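Local coordinates for methane monooxygenase regulatory protein B (Methylococcus capsulatus, PDB 4GAM) that probably regulates methane oxidation by binding, without any cofactor of its own, to the hydroxylase component of soluble methane monooxygenase, at residues Leu40-Ser45 against Trp77-Asn82; Gly83-Asp88 against Phe123-Glu128; Phe100-Phe105 against Ala116-Asn121. All blocks are in the same frame, centred on the assembly; numbering follows the deposited sequence.

Contact 1: residues Leu40-Ser45 against Trp77-Asn82; sequences LVLKKS and WWIKAN
Four backbone hydrogen bonds join strand 37-43 to strand 76-82 in antiparallel fashion, the segments running at 153° to each other. L40 and I79 form one hydrogen-bonded pair: L40 N donates to I79 O at 2.8 Å, and I79 N returns a bond to L40 O lying nearly along the C=O axis. L42 and W77 form the next, W77 N reaching L42 O at 2.8 Å and L42 N giving W77 O the straightest bond of the four (169°). Between them V41 and W78 make a non-hydrogen-bonded pair, where the CA-H of V41 leans on W77 O.

Apolar contacts gather on the face that carries L40, L42, W77 and I79. L40 CB lies 4.0 Å from I79 CB. I79 has CG1 anti to its carbonyl carbon, and an unusual chi2 of 103° then turns CD1 diagonally across to L42 CD1 at 3.7 Å.

The third element is the W77 indole. K44, just past the strand end, crosses it obliquely, its chain bent at chi3 and chi4: K44 CG sits beside NE1 and CE2, and K44 CE comes to 3.6 Å from W77 CZ2. The indole N-H is bonded to N49 OD1 of helix 46-63.

This helix covers the leucine face, I48 and F51 meeting L42 while I48 and I52 meet W77. On the opposite face V41 and W78 pack against one chain of another protein, and W78 also meets Y8 edge-to-face. Within the antiparallel four-stranded sheet, strand 69-72 flanks 76-82 and strand 109-113 flanks 37-43.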
loop_
_atom_site.group_PDB
_atom_site.type_symbol
_atom_site.label_atom_id
_atom_site.label_comp_id
_atom_site.label_asym_id
_atom_site.label_seq_id
_atom_site.Cartn_x
_atom_site.Cartn_y
_atom_site.Cartn_z
ATOM N N LEU D 40 -18.437 14.211 -14.229
ATOM C CA LEU D 40 -17.711 13.196 -13.485
ATOM C C LEU D 40 -16.210 13.351 -13.713
ATOM O O LEU D 40 -15.751 13.431 -14.852
ATOM C CB LEU D 40 -18.178 11.804 -13.906
ATOM C CG LEU D 40 -17.625 10.618 -13.118
ATOM C CD1 LEU D 40 -17.762 10.859 -11.624
ATOM C CD2 LEU D 40 -18.344 9.340 -13.527
ATOM N N VAL D 41 -15.454 13.413 -12.622
ATOM C CA VAL D 41 -14.001 13.498 -12.705
ATOM C C VAL D 41 -13.374 12.215 -12.182
ATOM O O VAL D 41 -13.536 11.871 -11.009
ATOM C CB VAL D 41 -13.446 14.686 -11.900
ATOM C CG1 VAL D 41 -11.930 14.586 -11.793
ATOM C CG2 VAL D 41 -13.859 16.004 -12.541
ATOM N N LEU D 42 -12.658 11.512 -13.055
ATOM C CA LEU D 42 -12.052 10.233 -12.698
ATOM C C LEU D 42 -10.526 10.259 -12.810
ATOM O O LEU D 42 -9.972 10.525 -13.877
ATOM C CB LEU D 42 -12.640 9.108 -13.554
ATOM C CG LEU D 42 -14.152 8.899 -13.421
ATOM C CD1 LEU D 42 -14.630 7.806 -14.360
ATOM C CD2 LEU D 42 -14.534 8.573 -11.989
ATOM N N LYS D 43 -9.863 9.973 -11.693
ATOM C CA LYS D 43 -8.407 10.003 -11.598
ATOM C C LYS D 43 -7.752 8.983 -12.530
ATOM O O LYS D 43 -8.172 7.825 -12.591
ATOM C CB LYS D 43 -7.993 9.743 -10.150
ATOM C CG LYS D 43 -6.542 10.034 -9.829
ATOM C CD LYS D 43 -6.244 9.695 -8.374
ATOM C CE LYS D 43 -4.828 10.082 -7.993
ATOM N NZ LYS D 43 -4.440 9.555 -6.657
ATOM N N LYS D 44 -6.720 9.422 -13.251
ATOM C CA LYS D 44 -6.044 8.579 -14.242
ATOM C C LYS D 44 -5.231 7.447 -13.616
ATOM O O LYS D 44 -4.112 7.658 -13.148
ATOM C CB LYS D 44 -5.146 9.418 -15.159
ATOM C CG LYS D 44 -5.622 9.480 -16.602
ATOM C CD LYS D 44 -4.507 9.864 -17.570
ATOM C CE LYS D 44 -4.205 8.732 -18.546
ATOM N NZ LYS D 44 -3.583 7.556 -17.873
ATOM N N SER D 45 -5.798 6.244 -13.628
ATOM C CA SER D 45 -5.126 5.063 -13.101
ATOM C C SER D 45 -5.463 3.844 -13.951
ATOM O O SER D 45 -6.175 3.955 -14.947
ATOM C CB SER D 45 -5.538 4.815 -11.648
ATOM O OG SER D 45 -6.886 4.384 -11.564
ATOM N N TRP D 77 -9.645 12.288 -16.016
ATOM C CA TRP D 77 -10.581 12.258 -17.126
ATOM C C TRP D 77 -11.773 13.151 -16.827
ATOM O O TRP D 77 -12.455 12.982 -15.816
ATOM C CB TRP D 77 -11.052 10.829 -17.393
ATOM C CG TRP D 77 -9.943 9.912 -17.762
ATOM C CD1 TRP D 77 -9.329 9.002 -16.954
ATOM C CD2 TRP D 77 -9.296 9.823 -19.033
ATOM N NE1 TRP D 77 -8.347 8.341 -17.648
ATOM C CE2 TRP D 77 -8.303 8.831 -18.927
ATOM C CE3 TRP D 77 -9.464 10.483 -20.253
ATOM C CZ2 TRP D 77 -7.480 8.482 -19.995
ATOM C CZ3 TRP D 77 -8.647 10.138 -21.311
ATOM C CH2 TRP D 77 -7.666 9.147 -21.176
ATOM N N TRP D 78 -12.013 14.109 -17.709
ATOM C CA TRP D 78 -13.153 14.993 -17.570
ATOM C C TRP D 78 -14.327 14.408 -18.352
ATOM O O TRP D 78 -14.356 14.466 -19.578
ATOM C CB TRP D 78 -12.789 16.392 -18.067
ATOM C CG TRP D 78 -13.844 17.429 -17.851
ATOM C CD1 TRP D 78 -14.023 18.207 -16.740
ATOM C CD2 TRP D 78 -14.856 17.821 -18.784
ATOM N NE1 TRP D 78 -15.089 19.053 -16.924
ATOM C CE2 TRP D 78 -15.618 18.836 -18.170
ATOM C CE3 TRP D 78 -15.193 17.409 -20.077
ATOM C CZ2 TRP D 78 -16.700 19.444 -18.808
ATOM C CZ3 TRP D 78 -16.264 18.013 -20.707
ATOM C CH2 TRP D 78 -17.003 19.021 -20.074
ATOM N N ILE D 79 -15.277 13.821 -17.629
ATOM C CA ILE D 79 -16.449 13.197 -18.235
ATOM C C ILE D 79 -17.683 14.076 -18.043
ATOM O O ILE D 79 -17.891 14.634 -16.967
ATOM C CB ILE D 79 -16.723 11.796 -17.626
ATOM C CG1 ILE D 79 -15.562 10.848 -17.900
ATOM C CG2 ILE D 79 -17.998 11.194 -18.173
ATOM C CD1 ILE D 79 -14.674 10.633 -16.706
ATOM N N LYS D 80 -18.493 14.201 -19.090
ATOM C CA LYS D 80 -19.711 14.999 -19.031
ATOM C C LYS D 80 -20.806 14.363 -19.879
ATOM O O LYS D 80 -20.610 14.102 -21.064
ATOM C CB LYS D 80 -19.431 16.428 -19.504
ATOM C CG LYS D 80 -20.650 17.338 -19.587
ATOM C CD LYS D 80 -20.248 18.774 -19.293
ATOM C CE LYS D 80 -21.374 19.756 -19.546
ATOM N NZ LYS D 80 -21.024 21.115 -19.040
ATOM N N ALA D 81 -21.956 14.107 -19.264
ATOM C CA ALA D 81 -23.073 13.479 -19.963
ATOM C C ALA D 81 -24.381 14.188 -19.649
ATOM O O ALA D 81 -24.439 15.038 -18.761
ATOM C CB ALA D 81 -23.172 12.008 -19.594
ATOM N N ASN D 82 -25.430 13.831 -20.383
ATOM C CA ASN D 82 -26.750 14.404 -20.164
ATOM C C ASN D 82 -27.622 13.536 -19.262
ATOM O O ASN D 82 -27.935 12.393 -19.595
ATOM C CB ASN D 82 -27.461 14.652 -21.496
ATOM C CG ASN D 82 -27.054 15.961 -22.136
ATOM O OD1 ASN D 82 -26.169 16.001 -22.991
ATOM N ND2 ASN D 82 -27.699 17.046 -21.720
#

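Contact 2: residues Gly83-Asp88 against Phe123-Glu128; sequences GKIEVD and FTITSE
An antiparallel strand pair, 84-88 with 122-126, forms part of the three-stranded sheet of this MmoB/DmpM-family fold. Its axes run almost exactly opposed, at 176°. I85 and I125 are a hydrogen-bonded pair with both bonds at 2.9 Å, each N-H arriving nearly along the partner's C=O axis. V87 and F123 are the next such pair; V87 N donates to F123 O, while F123 N meets V87 O from above the carbonyl plane. Past the strand end, S127 N closes on G83 O at 2.9 Å.

One face is apolar. I125 CG2, flanked by both its backbone N and its carbonyl carbon, is turned onto I85 CB at 3.8 Å, and V87 CG2 stands at the edge of the F123 ring. On this face I85 touches V38 and L40.

The other face is polar. E86 runs alongside T124, with E86 CG 3.7 Å from T124 CB. E86 continues straight past CG (chi2 -173°), and its OE1 forms a salt bridge with K84 NZ (2.8 Å) along the same strand, the ammonium approaching from above the carboxylate plane. An alanine in place of E86 would remove the carboxylate and CG, and would probably leave the K84 ammonium less firmly placed and T124 CB less covered on this side.

T126 OG1, anti to its own backbone N (chi1 164°), accepts from E128 N in an ST turn. The pair is a regular antiparallel one, continued by strand 115-118 on the far side of 122-126, with its apolar face against strand 37-43.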
loop_
_atom_site.group_PDB
_atom_site.type_symbol
_atom_site.label_atom_id
_atom_site.label_comp_id
_atom_site.label_asym_id
_atom_site.label_seq_id
_atom_site.Cartn_x
_atom_site.Cartn_y
_atom_site.Cartn_z
ATOM N N GLY D 83 -28.008 14.088 -18.117
ATOM C CA GLY D 83 -28.919 13.405 -17.219
ATOM C C GLY D 83 -28.219 12.685 -16.087
ATOM O O GLY D 83 -28.355 13.074 -14.928
ATOM N N LYS D 84 -27.466 11.638 -16.417
ATOM C CA LYS D 84 -26.872 10.787 -15.391
ATOM C C LYS D 84 -25.816 9.822 -15.924
ATOM O O LYS D 84 -25.742 9.562 -17.126
ATOM C CB LYS D 84 -27.967 9.971 -14.702
ATOM C CG LYS D 84 -28.602 8.933 -15.611
ATOM C CD LYS D 84 -29.646 8.126 -14.871
ATOM C CE LYS D 84 -29.686 6.693 -15.367
ATOM N NZ LYS D 84 -30.595 5.866 -14.528
ATOM N N ILE D 85 -25.006 9.297 -15.007
ATOM C CA ILE D 85 -24.061 8.220 -15.301
ATOM C C ILE D 85 -24.104 7.184 -14.180
ATOM O O ILE D 85 -24.013 7.530 -13.003
ATOM C CB ILE D 85 -22.604 8.730 -15.425
ATOM C CG1 ILE D 85 -22.507 9.886 -16.419
ATOM C CG2 ILE D 85 -21.668 7.591 -15.835
ATOM C CD1 ILE D 85 -21.135 10.508 -16.489
ATOM N N GLU D 86 -24.248 5.915 -14.546
ATOM C CA GLU D 86 -24.234 4.834 -13.566
ATOM C C GLU D 86 -23.030 3.922 -13.773
ATOM O O GLU D 86 -22.661 3.605 -14.905
ATOM C CB GLU D 86 -25.526 4.018 -13.635
ATOM C CG GLU D 86 -26.785 4.802 -13.301
ATOM C CD GLU D 86 -28.012 3.913 -13.222
ATOM O OE1 GLU D 86 -28.754 3.832 -14.223
ATOM O OE2 GLU D 86 -28.231 3.292 -12.158
ATOM N N VAL D 87 -22.418 3.505 -12.671
ATOM C CA VAL D 87 -21.283 2.595 -12.723
ATOM C C VAL D 87 -21.559 1.340 -11.897
ATOM O O VAL D 87 -21.554 1.386 -10.667
ATOM C CB VAL D 87 -19.994 3.271 -12.206
ATOM C CG1 VAL D 87 -18.823 2.299 -12.248
ATOM C CG2 VAL D 87 -19.684 4.513 -13.021
ATOM N N ASP D 88 -21.817 0.225 -12.575
ATOM C CA ASP D 88 -21.940 -1.054 -11.887
ATOM C C ASP D 88 -20.542 -1.575 -11.583
ATOM O O ASP D 88 -19.746 -1.815 -12.491
ATOM C CB ASP D 88 -22.718 -2.070 -12.722
ATOM C CG ASP D 88 -22.997 -3.354 -11.961
ATOM O OD1 ASP D 88 -23.085 -3.298 -10.715
ATOM O OD2 ASP D 88 -23.126 -4.418 -12.602
ATOM N N PHE D 123 -22.821 2.645 -8.175
ATOM C CA PHE D 123 -22.623 4.085 -8.044
ATOM C C PHE D 123 -23.295 4.859 -9.177
ATOM O O PHE D 123 -23.061 4.588 -10.352
ATOM C CB PHE D 123 -21.128 4.413 -7.991
ATOM C CG PHE D 123 -20.826 5.885 -7.994
ATOM C CD1 PHE D 123 -20.806 6.603 -6.810
ATOM C CD2 PHE D 123 -20.549 6.550 -9.182
ATOM C CE1 PHE D 123 -20.524 7.961 -6.810
ATOM C CE2 PHE D 123 -20.268 7.907 -9.189
ATOM C CZ PHE D 123 -20.254 8.612 -8.002
ATOM N N THR D 124 -24.125 5.829 -8.816
ATOM C CA THR D 124 -24.817 6.639 -9.808
ATOM C C THR D 124 -24.725 8.130 -9.493
ATOM O O THR D 124 -24.841 8.542 -8.337
ATOM C CB THR D 124 -26.297 6.209 -9.962
ATOM O OG1 THR D 124 -27.099 7.346 -10.306
ATOM C CG2 THR D 124 -26.816 5.604 -8.669
ATOM N N ILE D 125 -24.495 8.927 -10.531
ATOM C CA ILE D 125 -24.471 10.383 -10.414
ATOM C C ILE D 125 -25.511 10.993 -11.353
ATOM O O ILE D 125 -25.550 10.667 -12.539
ATOM C CB ILE D 125 -23.065 10.955 -10.710
ATOM C CG1 ILE D 125 -23.124 12.477 -10.846
ATOM C CG2 ILE D 125 -22.464 10.318 -11.959
ATOM C CD1 ILE D 125 -21.843 13.090 -11.360
ATOM N N THR D 126 -26.363 11.865 -10.822
ATOM C CA THR D 126 -27.504 12.358 -11.589
ATOM C C THR D 126 -27.758 13.856 -11.426
ATOM O O THR D 126 -27.253 14.493 -10.499
ATOM C CB THR D 126 -28.786 11.573 -11.235
ATOM O OG1 THR D 126 -29.940 12.288 -11.694
ATOM C CG2 THR D 126 -28.883 11.385 -9.737
ATOM N N SER D 127 -28.544 14.407 -12.345
ATOM C CA SER D 127 -28.873 15.825 -12.338
ATOM C C SER D 127 -30.211 16.050 -11.640
ATOM O O SER D 127 -30.634 17.190 -11.431
ATOM C CB SER D 127 -28.921 16.365 -13.769
ATOM O OG SER D 127 -28.837 17.779 -13.786
ATOM N N GLU D 128 -30.871 14.952 -11.280
ATOM C CA GLU D 128 -32.145 15.023 -10.577
ATOM C C GLU D 128 -31.931 15.475 -9.138
ATOM O O GLU D 128 -31.025 14.993 -8.457
ATOM C CB GLU D 128 -32.855 13.666 -10.593
ATOM C CG GLU D 128 -34.374 13.766 -10.455
ATOM C CD GLU D 128 -34.963 12.721 -9.518
ATOM O OE1 GLU D 128 -34.537 11.548 -9.572
ATOM O OE2 GLU D 128 -35.857 13.083 -8.721
#

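Contact 3: residues Phe100-Phe105 against Ala116-Asn121; sequences FNVYDF and AYTLGN
The short, weakly bonded helix 102-105 meets the turn between strands 115-118 and 122-126 of the three-stranded sheet; V102 makes the largest single share of the contact, with N121 next. The V102 side chain leaves the backbone toward the turn. V102 CB lies 4.1 Å from T118 CG2, the methyl that T118 sets anti to its carbonyl carbon. Beyond CB the two methyls part. CG1, anti to the carbonyl carbon of V102 (chi1 -87°), lies against the N121 backbone, 3.5 Å from N121 C. CG2, flanked by backbone N and carbonyl carbon, reaches G120 O at 3.4 Å and also lies over one face of the Y103 ring, toward the rim. G120 has a positive phi, which shapes the turn at this point.

No hydrogen bond crosses the contact. N121 ND2 lies alongside N101 CB, and its bond goes to D90 OD1 of helix 89-96. The hydroxyl of Y103 is bonded to a polar side chain in a chain of another protein, so this helix also faces the assembly. N101 is the N-cap: with CG held between its backbone N and carbonyl carbon (chi1 45°), the amide folds over the first turn and N101 OD1 accepts from D104 N at 2.7 Å.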
loop_
_atom_site.group_PDB
_atom_site.type_symbol
_atom_site.label_atom_id
_atom_site.label_comp_id
_atom_site.label_asym_id
_atom_site.label_seq_id
_atom_site.Cartn_x
_atom_site.Cartn_y
_atom_site.Cartn_z
ATOM N N PHE D 100 -14.010 -6.015 -6.100
ATOM C CA PHE D 100 -14.137 -4.579 -6.321
ATOM C C PHE D 100 -15.560 -4.130 -6.010
ATOM O O PHE D 100 -16.510 -4.563 -6.662
ATOM C CB PHE D 100 -13.812 -4.262 -7.782
ATOM C CG PHE D 100 -13.092 -2.956 -7.991
ATOM C CD1 PHE D 100 -11.747 -2.838 -7.684
ATOM C CD2 PHE D 100 -13.749 -1.860 -8.537
ATOM C CE1 PHE D 100 -11.071 -1.647 -7.894
ATOM C CE2 PHE D 100 -13.079 -0.665 -8.756
ATOM C CZ PHE D 100 -11.738 -0.558 -8.431
ATOM N N ASN D 101 -15.705 -3.271 -5.009
ATOM C CA ASN D 101 -17.004 -2.699 -4.691
ATOM C C ASN D 101 -17.079 -1.255 -5.151
ATOM O O ASN D 101 -16.329 -0.852 -6.033
ATOM C CB ASN D 101 -17.318 -2.805 -3.196
ATOM C CG ASN D 101 -16.151 -2.416 -2.307
ATOM O OD1 ASN D 101 -15.180 -1.818 -2.751
ATOM N ND2 ASN D 101 -16.249 -2.765 -1.031
ATOM N N VAL D 102 -17.985 -0.476 -4.568
ATOM C CA VAL D 102 -18.055 0.946 -4.895
ATOM C C VAL D 102 -16.946 1.703 -4.174
ATOM O O VAL D 102 -16.417 2.692 -4.682
ATOM C CB VAL D 102 -19.414 1.564 -4.516
ATOM C CG1 VAL D 102 -20.421 1.397 -5.643
ATOM C CG2 VAL D 102 -19.933 0.959 -3.229
ATOM N N TYR D 103 -16.603 1.222 -2.986
ATOM C CA TYR D 103 -15.592 1.863 -2.162
ATOM C C TYR D 103 -14.196 1.621 -2.726
ATOM O O TYR D 103 -13.303 2.448 -2.559
ATOM C CB TYR D 103 -15.698 1.378 -0.716
ATOM C CG TYR D 103 -17.105 1.459 -0.163
ATOM C CD1 TYR D 103 -17.648 2.674 0.236
ATOM C CD2 TYR D 103 -17.892 0.321 -0.043
ATOM C CE1 TYR D 103 -18.935 2.752 0.740
ATOM C CE2 TYR D 103 -19.179 0.388 0.459
ATOM C CZ TYR D 103 -19.696 1.605 0.850
ATOM O OH TYR D 103 -20.975 1.675 1.350
ATOM N N ASP D 104 -14.009 0.488 -3.397
ATOM C CA ASP D 104 -12.761 0.250 -4.112
ATOM C C ASP D 104 -12.710 1.147 -5.337
ATOM O O ASP D 104 -11.641 1.589 -5.749
ATOM C CB ASP D 104 -12.613 -1.221 -4.522
ATOM C CG ASP D 104 -11.970 -2.072 -3.437
ATOM O OD1 ASP D 104 -10.812 -1.788 -3.061
ATOM O OD2 ASP D 104 -12.612 -3.033 -2.967
ATOM N N PHE D 105 -13.884 1.408 -5.907
ATOM C CA PHE D 105 -14.025 2.283 -7.069
ATOM C C PHE D 105 -13.954 3.761 -6.673
ATOM O O PHE D 105 -13.486 4.608 -7.439
ATOM C CB PHE D 105 -15.345 1.975 -7.786
ATOM C CG PHE D 105 -15.695 2.951 -8.877
ATOM C CD1 PHE D 105 -15.108 2.858 -10.129
ATOM C CD2 PHE D 105 -16.633 3.950 -8.656
ATOM C CE1 PHE D 105 -15.438 3.752 -11.135
ATOM C CE2 PHE D 105 -16.967 4.844 -9.655
ATOM C CZ PHE D 105 -16.370 4.746 -10.897
ATOM N N ALA D 116 -24.492 12.613 -6.207
ATOM C CA ALA D 116 -23.916 11.277 -6.231
ATOM C C ALA D 116 -24.418 10.458 -5.047
ATOM O O ALA D 116 -24.737 11.011 -3.994
ATOM C CB ALA D 116 -22.398 11.357 -6.222
ATOM N N TYR D 117 -24.490 9.143 -5.235
ATOM C CA TYR D 117 -24.904 8.218 -4.182
ATOM C C TYR D 117 -24.641 6.772 -4.598
ATOM O O TYR D 117 -24.501 6.477 -5.785
ATOM C CB TYR D 117 -26.384 8.412 -3.825
ATOM C CG TYR D 117 -27.353 8.153 -4.960
ATOM C CD1 TYR D 117 -27.607 9.124 -5.921
ATOM C CD2 TYR D 117 -28.032 6.943 -5.058
ATOM C CE1 TYR D 117 -28.496 8.893 -6.955
ATOM C CE2 TYR D 117 -28.925 6.703 -6.087
ATOM C CZ TYR D 117 -29.152 7.682 -7.034
ATOM O OH TYR D 117 -30.040 7.451 -8.062
ATOM N N THR D 118 -24.565 5.875 -3.620
ATOM C CA THR D 118 -24.349 4.458 -3.903
ATOM C C THR D 118 -25.515 3.600 -3.425
ATOM O O THR D 118 -25.892 3.640 -2.252
ATOM C CB THR D 118 -23.049 3.931 -3.261
ATOM O OG1 THR D 118 -23.162 3.964 -1.833
ATOM C CG2 THR D 118 -21.861 4.770 -3.694
ATOM N N LEU D 119 -26.086 2.828 -4.343
ATOM C CA LEU D 119 -27.143 1.884 -4.008
ATOM C C LEU D 119 -26.570 0.473 -4.006
ATOM O O LEU D 119 -26.667 -0.248 -4.999
ATOM C CB LEU D 119 -28.297 1.987 -5.008
ATOM C CG LEU D 119 -29.652 2.427 -4.445
ATOM C CD1 LEU D 119 -29.562 3.816 -3.826
ATOM C CD2 LEU D 119 -30.721 2.384 -5.529
ATOM N N GLY D 120 -25.972 0.087 -2.885
ATOM C CA GLY D 120 -25.261 -1.175 -2.803
ATOM C C GLY D 120 -23.902 -1.033 -3.459
ATOM O O GLY D 120 -23.096 -0.199 -3.050
ATOM N N ASN D 121 -23.649 -1.845 -4.481
ATOM C CA ASN D 121 -22.419 -1.732 -5.262
ATOM C C ASN D 121 -22.665 -1.081 -6.626
ATOM O O ASN D 121 -22.013 -1.417 -7.616
ATOM C CB ASN D 121 -21.754 -3.099 -5.435
ATOM C CG ASN D 121 -21.179 -3.636 -4.139
ATOM O OD1 ASN D 121 -21.602 -3.248 -3.048
ATOM N ND2 ASN D 121 -20.204 -4.533 -4.254
#

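Along the chain contact 1 closes before contact 2 opens, and both segments of contact 3 fall between G83-D88 and F123-E128. Contact 1 belongs to the four-stranded sheet, contact 2 to the three-stranded one; their centres are 12 Å apart. Strand 76-82 leads directly into strand 84-88, and I79 CG2 packs on I85 CD1 at 3.6 Å where the sheets meet. Contacts 2 and 3, also 12 Å apart between centres, lie on neighbouring strands, 122-126 and 115-118, of the same sheet, and V87 CG1 touches the F105 ring. Contact 2 touches both others, whereas contacts 1 and 3, 16 Å apart between centres, do not touch each other; all lie within the MmoB/DmpM family region.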